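Local coordinates for ribonucleoside-diphosphate reductase subunit beta (Bacillus halodurans C-125, PDB 2RCC), which probably serves as the iron-binding small subunit of the ribonucleotide reductase that makes deoxyribonucleotides for DNA synthesis, at residues Ile58-Thr69 / Gln204-Tyr215. Sequence-based numbering, arbitrary orientation.
Sequences INMSHDAKQFPT and QKMVSTSTMINY
With chi1 at -79°, Asp63 swings its CG away from its own carbonyl carbon and brings the carboxylate to the first turn of helix 207-215. OD1 takes the backbone N-H of Ser208 at 3.1 Å on its syn side. OD2 accepts twice from Thr209, from N on the syn side, tilted out of the carboxylate plane, and from OG1 at 2.7 Å, nearly in line with the C-O bond. A short acid suits this place: two oxygens grip N-H groups that have no earlier helical turn to serve them, and the positive end of the helix dipole would favour its negative charge.

One turn on, Gln66 starts with the same kind of chi1 (-79°) but runs extended, so that its amide clips the backbone on both sides of Lys205. NE2 donates to Gln204 O at 2.8 Å, lying on a lone pair and almost straight (168°), while OE1 accepts from Met206 N, which sits above the carbonyl plane. A long side chain ending in an amide suits the place, because its N-H and its C=O can answer a backbone carbonyl and a backbone N-H two residues apart. A water spans Asp63 OD1, Gln66 OE1 and Val207 N.

In the ferritin-like helical fold of this subunit, Gln204 at positive phi closes helix 191-202 in a Schellman motif, and the chain then turns into helix 207-237, which carries the predicted iron ligands Glu220 and His223. Short helix 61-66 packs against that turn.

Selenomethionine Met206 curls back so that its flexible end lies against Asp63 and Phe67, with SE 3.3 Å from Asp63 O and CE 3.7 Å from Phe67 CD1. At the far end, branched Ile58 fits between helical side chains: CD1 reaches Met212 CG at 3.6 Å and the Tyr215 ring, whereas CG2 lies on Ser208 CB. Toward the surface, Lys205 NZ donates to Thr69 OG1 at 2.9 Å.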
ATOM      1  N   ILE A  58      -6.331   6.147 -20.045  1.00 25.03           N
ATOM      2  CA  ILE A  58      -6.740   5.313 -21.190  1.00 25.50           C
ATOM      3  C   ILE A  58      -8.146   5.685 -21.680  1.00 25.67           C
ATOM      4  O   ILE A  58      -9.129   5.593 -20.936  1.00 24.48           O
ATOM      5  CB  ILE A  58      -6.638   3.837 -20.805  1.00 25.98           C
ATOM      6  CG1 ILE A  58      -5.150   3.489 -20.623  1.00 29.29           C
ATOM      7  CG2 ILE A  58      -7.284   2.949 -21.878  1.00 25.40           C
ATOM      8  CD1 ILE A  58      -4.912   2.168 -20.030  1.00 40.23           C
ATOM      9  N   ASN A  59      -8.233   6.113 -22.938  1.00 25.73           N
ATOM     10  CA  ASN A  59      -9.501   6.531 -23.510  1.00 24.88           C
ATOM     11  C   ASN A  59     -10.211   5.320 -24.116  1.00 20.93           C
ATOM     12  O   ASN A  59      -9.657   4.669 -24.997  1.00 21.57           O
ATOM     13  CB  ASN A  59      -9.249   7.601 -24.572  1.00 26.38           C
ATOM     14  CG  ASN A  59     -10.541   8.256 -25.077  1.00 32.34           C
ATOM     15  OD1 ASN A  59     -11.520   7.590 -25.409  1.00 30.73           O
ATOM     16  ND2 ASN A  59     -10.527   9.574 -25.149  1.00 33.30           N
HETATM   17  N   MSE A  60     -11.450   5.083 -23.702  1.00 19.42           N
HETATM   18  CA  MSE A  60     -12.223   3.914 -24.127  1.00 21.53           C
HETATM   19  C   MSE A  60     -13.212   4.133 -25.287  1.00 21.97           C
HETATM   20  O   MSE A  60     -13.961   3.217 -25.621  1.00 20.55           O
HETATM   21  CB  MSE A  60     -12.959   3.350 -22.903  1.00 23.21           C
HETATM   22  CG  MSE A  60     -12.046   2.651 -21.869  1.00 21.37           C
HETATM   23 SE   MSE A  60     -11.366   1.026 -22.519  0.75 18.95          SE
HETATM   24  CE  MSE A  60     -12.977   0.082 -22.889  1.00 17.76           C
ATOM     25  N   SER A  61     -13.197   5.318 -25.906  1.00 22.12           N
ATOM     26  CA  SER A  61     -14.144   5.661 -26.974  1.00 22.95           C
ATOM     27  C   SER A  61     -14.128   4.743 -28.152  1.00 21.71           C
ATOM     28  O   SER A  61     -15.196   4.375 -28.628  1.00 22.96           O
ATOM     29  CB  SER A  61     -13.862   7.059 -27.512  1.00 23.45           C
ATOM     30  OG  SER A  61     -13.767   7.954 -26.437  1.00 32.44           O
ATOM     31  N   HIS A  62     -12.925   4.398 -28.630  1.00 21.35           N
ATOM     32  CA  HIS A  62     -12.796   3.544 -29.811  1.00 20.88           C
ATOM     33  C   HIS A  62     -13.233   2.131 -29.461  1.00 19.23           C
ATOM     34  O   HIS A  62     -13.955   1.524 -30.224  1.00 17.55           O
ATOM     35  CB  HIS A  62     -11.391   3.575 -30.428  1.00 21.71           C
ATOM     36  CG  HIS A  62     -11.334   2.945 -31.784  1.00 26.39           C
ATOM     37  ND1 HIS A  62     -12.114   3.382 -32.837  1.00 26.16           N
ATOM     38  CD2 HIS A  62     -10.607   1.906 -32.261  1.00 32.66           C
ATOM     39  CE1 HIS A  62     -11.874   2.632 -33.900  1.00 32.15           C
ATOM     40  NE2 HIS A  62     -10.951   1.740 -33.582  1.00 28.90           N
ATOM     41  N   ASP A  63     -12.790   1.616 -28.313  1.00 17.26           N
ATOM     42  CA  ASP A  63     -13.277   0.337 -27.839  1.00 18.23           C
ATOM     43  C   ASP A  63     -14.818   0.345 -27.795  1.00 17.25           C
ATOM     44  O   ASP A  63     -15.441  -0.596 -28.254  1.00 17.47           O
ATOM     45  CB  ASP A  63     -12.705  -0.014 -26.442  1.00 16.41           C
ATOM     46  CG  ASP A  63     -11.286  -0.551 -26.481  1.00 19.75           C
ATOM     47  OD1 ASP A  63     -10.465  -0.085 -27.288  1.00 15.87           O
ATOM     48  OD2 ASP A  63     -10.964  -1.442 -25.655  1.00 15.58           O
ATOM     49  N   ALA A  64     -15.412   1.413 -27.248  1.00 19.02           N
ATOM     50  CA  ALA A  64     -16.871   1.571 -27.157  1.00 18.11           C
ATOM     51  C   ALA A  64     -17.543   1.475 -28.524  1.00 21.46           C
ATOM     52  O   ALA A  64     -18.553   0.780 -28.666  1.00 23.13           O
ATOM     53  CB  ALA A  64     -17.227   2.914 -26.454  1.00 17.88           C
ATOM     54  N   LYS A  65     -16.957   2.133 -29.527  1.00 21.29           N
ATOM     55  CA  LYS A  65     -17.468   2.076 -30.890  1.00 22.46           C
ATOM     56  C   LYS A  65     -17.240   0.705 -31.524  1.00 22.75           C
ATOM     57  O   LYS A  65     -18.083   0.251 -32.287  1.00 21.86           O
ATOM     58  CB  LYS A  65     -16.826   3.157 -31.770  1.00 22.92           C
ATOM     59  CG  LYS A  65     -17.192   4.581 -31.389  1.00 23.59           C
ATOM     60  N   GLN A  66     -16.099   0.054 -31.250  1.00 21.77           N
ATOM     61  CA  GLN A  66     -15.826  -1.285 -31.823  1.00 20.40           C
ATOM     62  C   GLN A  66     -16.629  -2.417 -31.211  1.00 20.92           C
ATOM     63  O   GLN A  66     -16.861  -3.417 -31.895  1.00 20.27           O
ATOM     64  CB  GLN A  66     -14.353  -1.687 -31.672  1.00 18.46           C
ATOM     65  CG  GLN A  66     -13.405  -1.070 -32.671  1.00 20.87           C
ATOM     66  CD  GLN A  66     -12.013  -1.587 -32.496  1.00 19.17           C
ATOM     67  OE1 GLN A  66     -11.516  -1.656 -31.372  1.00 20.19           O
ATOM     68  NE2 GLN A  66     -11.354  -1.959 -33.613  1.00 15.11           N
ATOM     69  N   PHE A  67     -17.018  -2.273 -29.937  1.00 21.10           N
ATOM     70  CA  PHE A  67     -17.642  -3.373 -29.185  1.00 21.49           C
ATOM     71  C   PHE A  67     -18.828  -4.059 -29.875  1.00 21.32           C
ATOM     72  O   PHE A  67     -18.855  -5.290 -29.936  1.00 24.17           O
ATOM     73  CB  PHE A  67     -17.962  -2.954 -27.741  1.00 24.53           C
ATOM     74  CG  PHE A  67     -18.360  -4.102 -26.855  1.00 24.14           C
ATOM     75  CD1 PHE A  67     -17.447  -5.114 -26.560  1.00 26.16           C
ATOM     76  CD2 PHE A  67     -19.642  -4.193 -26.334  1.00 29.29           C
ATOM     77  CE1 PHE A  67     -17.804  -6.186 -25.753  1.00 27.72           C
ATOM     78  CE2 PHE A  67     -19.997  -5.266 -25.524  1.00 28.12           C
ATOM     79  CZ  PHE A  67     -19.073  -6.250 -25.226  1.00 23.94           C
ATOM     80  N   PRO A  68     -19.798  -3.279 -30.411  1.00 23.53           N
ATOM     81  CA  PRO A  68     -20.899  -3.872 -31.195  1.00 23.54           C
ATOM     82  C   PRO A  68     -20.496  -4.584 -32.471  1.00 22.08           C
ATOM     83  O   PRO A  68     -21.297  -5.368 -32.971  1.00 25.85           O
ATOM     84  CB  PRO A  68     -21.727  -2.655 -31.617  1.00 22.49           C
ATOM     85  CG  PRO A  68     -21.410  -1.635 -30.686  1.00 22.71           C
ATOM     86  CD  PRO A  68     -19.992  -1.824 -30.274  1.00 21.36           C
ATOM     87  N   THR A  69     -19.310  -4.283 -33.020  1.00 18.46           N
ATOM     88  CA  THR A  69     -18.818  -4.915 -34.248  1.00 19.82           C
ATOM     89  C   THR A  69     -18.305  -6.344 -34.012  1.00 18.78           C
ATOM     90  O   THR A  69     -18.083  -7.050 -34.973  1.00 19.65           O
ATOM     91  CB  THR A  69     -17.702  -4.074 -34.948  1.00 21.09           C
ATOM     92  OG1 THR A  69     -16.463  -4.222 -34.250  1.00 21.87           O
ATOM     93  CG2 THR A  69     -18.088  -2.576 -35.013  1.00 20.20           C
ATOM     94  N   GLN A 204      -6.548  -5.977 -33.949  1.00 22.79           N
ATOM     95  CA  GLN A 204      -6.966  -4.578 -33.895  1.00 24.20           C
ATOM     96  C   GLN A 204      -8.346  -4.278 -33.282  1.00 23.39           C
ATOM     97  O   GLN A 204      -8.918  -3.245 -33.574  1.00 23.95           O
ATOM     98  CB  GLN A 204      -6.869  -3.975 -35.300  1.00 27.78           C
ATOM     99  CG  GLN A 204      -5.542  -4.232 -36.036  1.00 41.52           C
ATOM    100  CD  GLN A 204      -4.493  -3.194 -35.731  1.00 54.18           C
ATOM    101  OE1 GLN A 204      -4.537  -2.093 -36.284  1.00 55.89           O
ATOM    102  NE2 GLN A 204      -3.516  -3.545 -34.888  1.00 59.35           N
ATOM    103  N   LYS A 205      -8.865  -5.159 -32.428  1.00 20.46           N
ATOM    104  CA  LYS A 205     -10.144  -4.942 -31.755  1.00 21.84           C
ATOM    105  C   LYS A 205      -9.927  -4.778 -30.241  1.00 20.59           C
ATOM    106  O   LYS A 205      -9.127  -5.485 -29.652  1.00 19.02           O
ATOM    107  CB  LYS A 205     -11.096  -6.117 -32.013  1.00 23.12           C
ATOM    108  CG  LYS A 205     -11.581  -6.295 -33.494  1.00 24.59           C
ATOM    109  CD  LYS A 205     -12.547  -5.160 -33.946  1.00 35.21           C
ATOM    110  CE  LYS A 205     -13.390  -5.476 -35.230  1.00 38.88           C
ATOM    111  NZ  LYS A 205     -14.038  -4.237 -35.869  1.00 33.67           N
HETATM  112  N   MSE A 206     -10.605  -3.820 -29.621  1.00 18.33           N
HETATM  113  CA  MSE A 206     -10.564  -3.661 -28.163  1.00 19.46           C
HETATM  114  C   MSE A 206      -9.144  -3.504 -27.619  1.00 20.16           C
HETATM  115  O   MSE A 206      -8.760  -4.109 -26.613  1.00 18.29           O
HETATM  116  CB  MSE A 206     -11.302  -4.824 -27.461  1.00 19.72           C
HETATM  117  CG  MSE A 206     -12.722  -5.110 -28.019  1.00 20.67           C
HETATM  118 SE   MSE A 206     -13.847  -3.513 -28.186  0.75 13.57          SE
HETATM  119  CE  MSE A 206     -14.193  -3.369 -26.283  1.00 14.10           C
ATOM    120  N   VAL A 207      -8.396  -2.640 -28.290  1.00 17.91           N
ATOM    121  CA  VAL A 207      -6.985  -2.432 -28.012  1.00 20.48           C
ATOM    122  C   VAL A 207      -6.732  -1.665 -26.695  1.00 19.15           C
ATOM    123  O   VAL A 207      -5.768  -1.966 -25.972  1.00 20.15           O
ATOM    124  CB  VAL A 207      -6.304  -1.715 -29.207  1.00 20.98           C
ATOM    125  CG1 VAL A 207      -4.843  -1.382 -28.877  1.00 21.27           C
ATOM    126  CG2 VAL A 207      -6.391  -2.580 -30.482  1.00 20.60           C
ATOM    127  N   SER A 208      -7.569  -0.675 -26.385  1.00 17.75           N
ATOM    128  CA  SER A 208      -7.446   0.046 -25.102  1.00 18.41           C
ATOM    129  C   SER A 208      -7.671  -0.871 -23.901  1.00 17.45           C
ATOM    130  O   SER A 208      -6.954  -0.789 -22.907  1.00 17.94           O
ATOM    131  CB  SER A 208      -8.371   1.242 -25.055  1.00 18.87           C
ATOM    132  OG  SER A 208      -7.924   2.198 -25.977  1.00 24.80           O
ATOM    133  N   THR A 209      -8.652  -1.764 -24.003  1.00 18.26           N
ATOM    134  CA  THR A 209      -8.895  -2.772 -22.965  1.00 18.12           C
ATOM    135  C   THR A 209      -7.677  -3.678 -22.793  1.00 19.02           C
ATOM    136  O   THR A 209      -7.220  -3.899 -21.696  1.00 16.62           O
ATOM    137  CB  THR A 209     -10.115  -3.637 -23.310  1.00 18.80           C
ATOM    138  OG1 THR A 209     -11.287  -2.820 -23.405  1.00 16.59           O
ATOM    139  CG2 THR A 209     -10.289  -4.769 -22.263  1.00 12.56           C
ATOM    140  N   SER A 210      -7.150  -4.187 -23.907  1.00 20.88           N
ATOM    141  CA  SER A 210      -5.959  -5.014 -23.920  1.00 20.80           C
ATOM    142  C   SER A 210      -4.705  -4.337 -23.307  1.00 21.76           C
ATOM    143  O   SER A 210      -3.886  -4.988 -22.639  1.00 20.27           O
ATOM    144  CB  SER A 210      -5.681  -5.422 -25.366  1.00 23.50           C
ATOM    145  OG  SER A 210      -4.515  -6.184 -25.425  1.00 25.44           O
ATOM    146  N   THR A 211      -4.564  -3.048 -23.572  1.00 19.90           N
ATOM    147  CA  THR A 211      -3.520  -2.222 -23.000  1.00 22.70           C
ATOM    148  C   THR A 211      -3.605  -2.192 -21.467  1.00 20.36           C
ATOM    149  O   THR A 211      -2.594  -2.412 -20.795  1.00 19.10           O
ATOM    150  CB  THR A 211      -3.610  -0.763 -23.478  1.00 22.63           C
ATOM    151  OG1 THR A 211      -3.391  -0.686 -24.902  1.00 21.60           O
ATOM    152  CG2 THR A 211      -2.599   0.086 -22.734  1.00 23.56           C
HETATM  153  N   MSE A 212      -4.809  -2.023 -20.927  1.00 18.05           N
HETATM  154  CA  MSE A 212      -4.978  -1.977 -19.468  1.00 23.41           C
HETATM  155  C   MSE A 212      -4.736  -3.357 -18.861  1.00 20.39           C
HETATM  156  O   MSE A 212      -4.088  -3.472 -17.823  1.00 18.89           O
HETATM  157  CB  MSE A 212      -6.358  -1.437 -19.098  1.00 22.25           C
HETATM  158  CG  MSE A 212      -6.337  -0.373 -17.915  1.00 33.90           C
HETATM  159 SE   MSE A 212      -7.874   0.620 -18.203  0.75 34.81          SE
HETATM  160  CE  MSE A 212      -8.975  -0.901 -17.755  1.00 43.60           C
ATOM    161  N   ILE A 213      -5.229  -4.395 -19.528  1.00 18.61           N
ATOM    162  CA  ILE A 213      -4.946  -5.785 -19.142  1.00 20.32           C
ATOM    163  C   ILE A 213      -3.430  -6.042 -19.099  1.00 22.68           C
ATOM    164  O   ILE A 213      -2.930  -6.694 -18.184  1.00 19.65           O
ATOM    165  CB  ILE A 213      -5.601  -6.817 -20.111  1.00 21.14           C
ATOM    166  CG1 ILE A 213      -7.131  -6.763 -20.034  1.00 23.45           C
ATOM    167  CG2 ILE A 213      -5.147  -8.243 -19.806  1.00 21.62           C
ATOM    168  CD1 ILE A 213      -7.745  -7.207 -18.709  1.00 21.09           C
ATOM    169  N   ASN A 214      -2.716  -5.531 -20.090  1.00 22.64           N
ATOM    170  CA  ASN A 214      -1.283  -5.688 -20.171  1.00 22.01           C
ATOM    171  C   ASN A 214      -0.567  -4.933 -19.055  1.00 24.25           C
ATOM    172  O   ASN A 214       0.402  -5.446 -18.520  1.00 22.75           O
ATOM    173  CB  ASN A 214      -0.794  -5.251 -21.537  1.00 23.26           C
ATOM    174  CG  ASN A 214       0.588  -5.784 -21.872  1.00 36.22           C
ATOM    175  OD1 ASN A 214       1.475  -5.016 -22.208  1.00 44.57           O
ATOM    176  ND2 ASN A 214       0.783  -7.102 -21.749  1.00 32.36           N
ATOM    177  N   TYR A 215      -1.038  -3.726 -18.701  1.00 21.14           N
ATOM    178  CA  TYR A 215      -0.490  -3.021 -17.524  1.00 19.54           C
ATOM    179  C   TYR A 215      -0.725  -3.825 -16.250  1.00 19.96           C
ATOM    180  O   TYR A 215       0.201  -3.944 -15.431  1.00 19.35           O
ATOM    181  CB  TYR A 215      -1.050  -1.639 -17.374  1.00 20.93           C
ATOM    182  CG  TYR A 215      -0.709  -0.653 -18.495  1.00 23.73           C
ATOM    183  CD1 TYR A 215       0.322  -0.881 -19.411  1.00 33.00           C
ATOM    184  CD2 TYR A 215      -1.382   0.551 -18.570  1.00 26.41           C
ATOM    185  CE1 TYR A 215       0.617   0.069 -20.402  1.00 28.96           C
ATOM    186  CE2 TYR A 215      -1.079   1.485 -19.527  1.00 26.98           C
ATOM    187  CZ  TYR A 215      -0.081   1.238 -20.435  1.00 30.06           C
ATOM    188  OH  TYR A 215       0.221   2.185 -21.394  1.00 37.31           O
TER
HETATM  189  O   HOH W   1     -10.668   3.087 -27.019  1.00 31.07           O
HETATM  190  O   HOH W   2      -9.723  -0.448 -29.981  1.00 37.67           O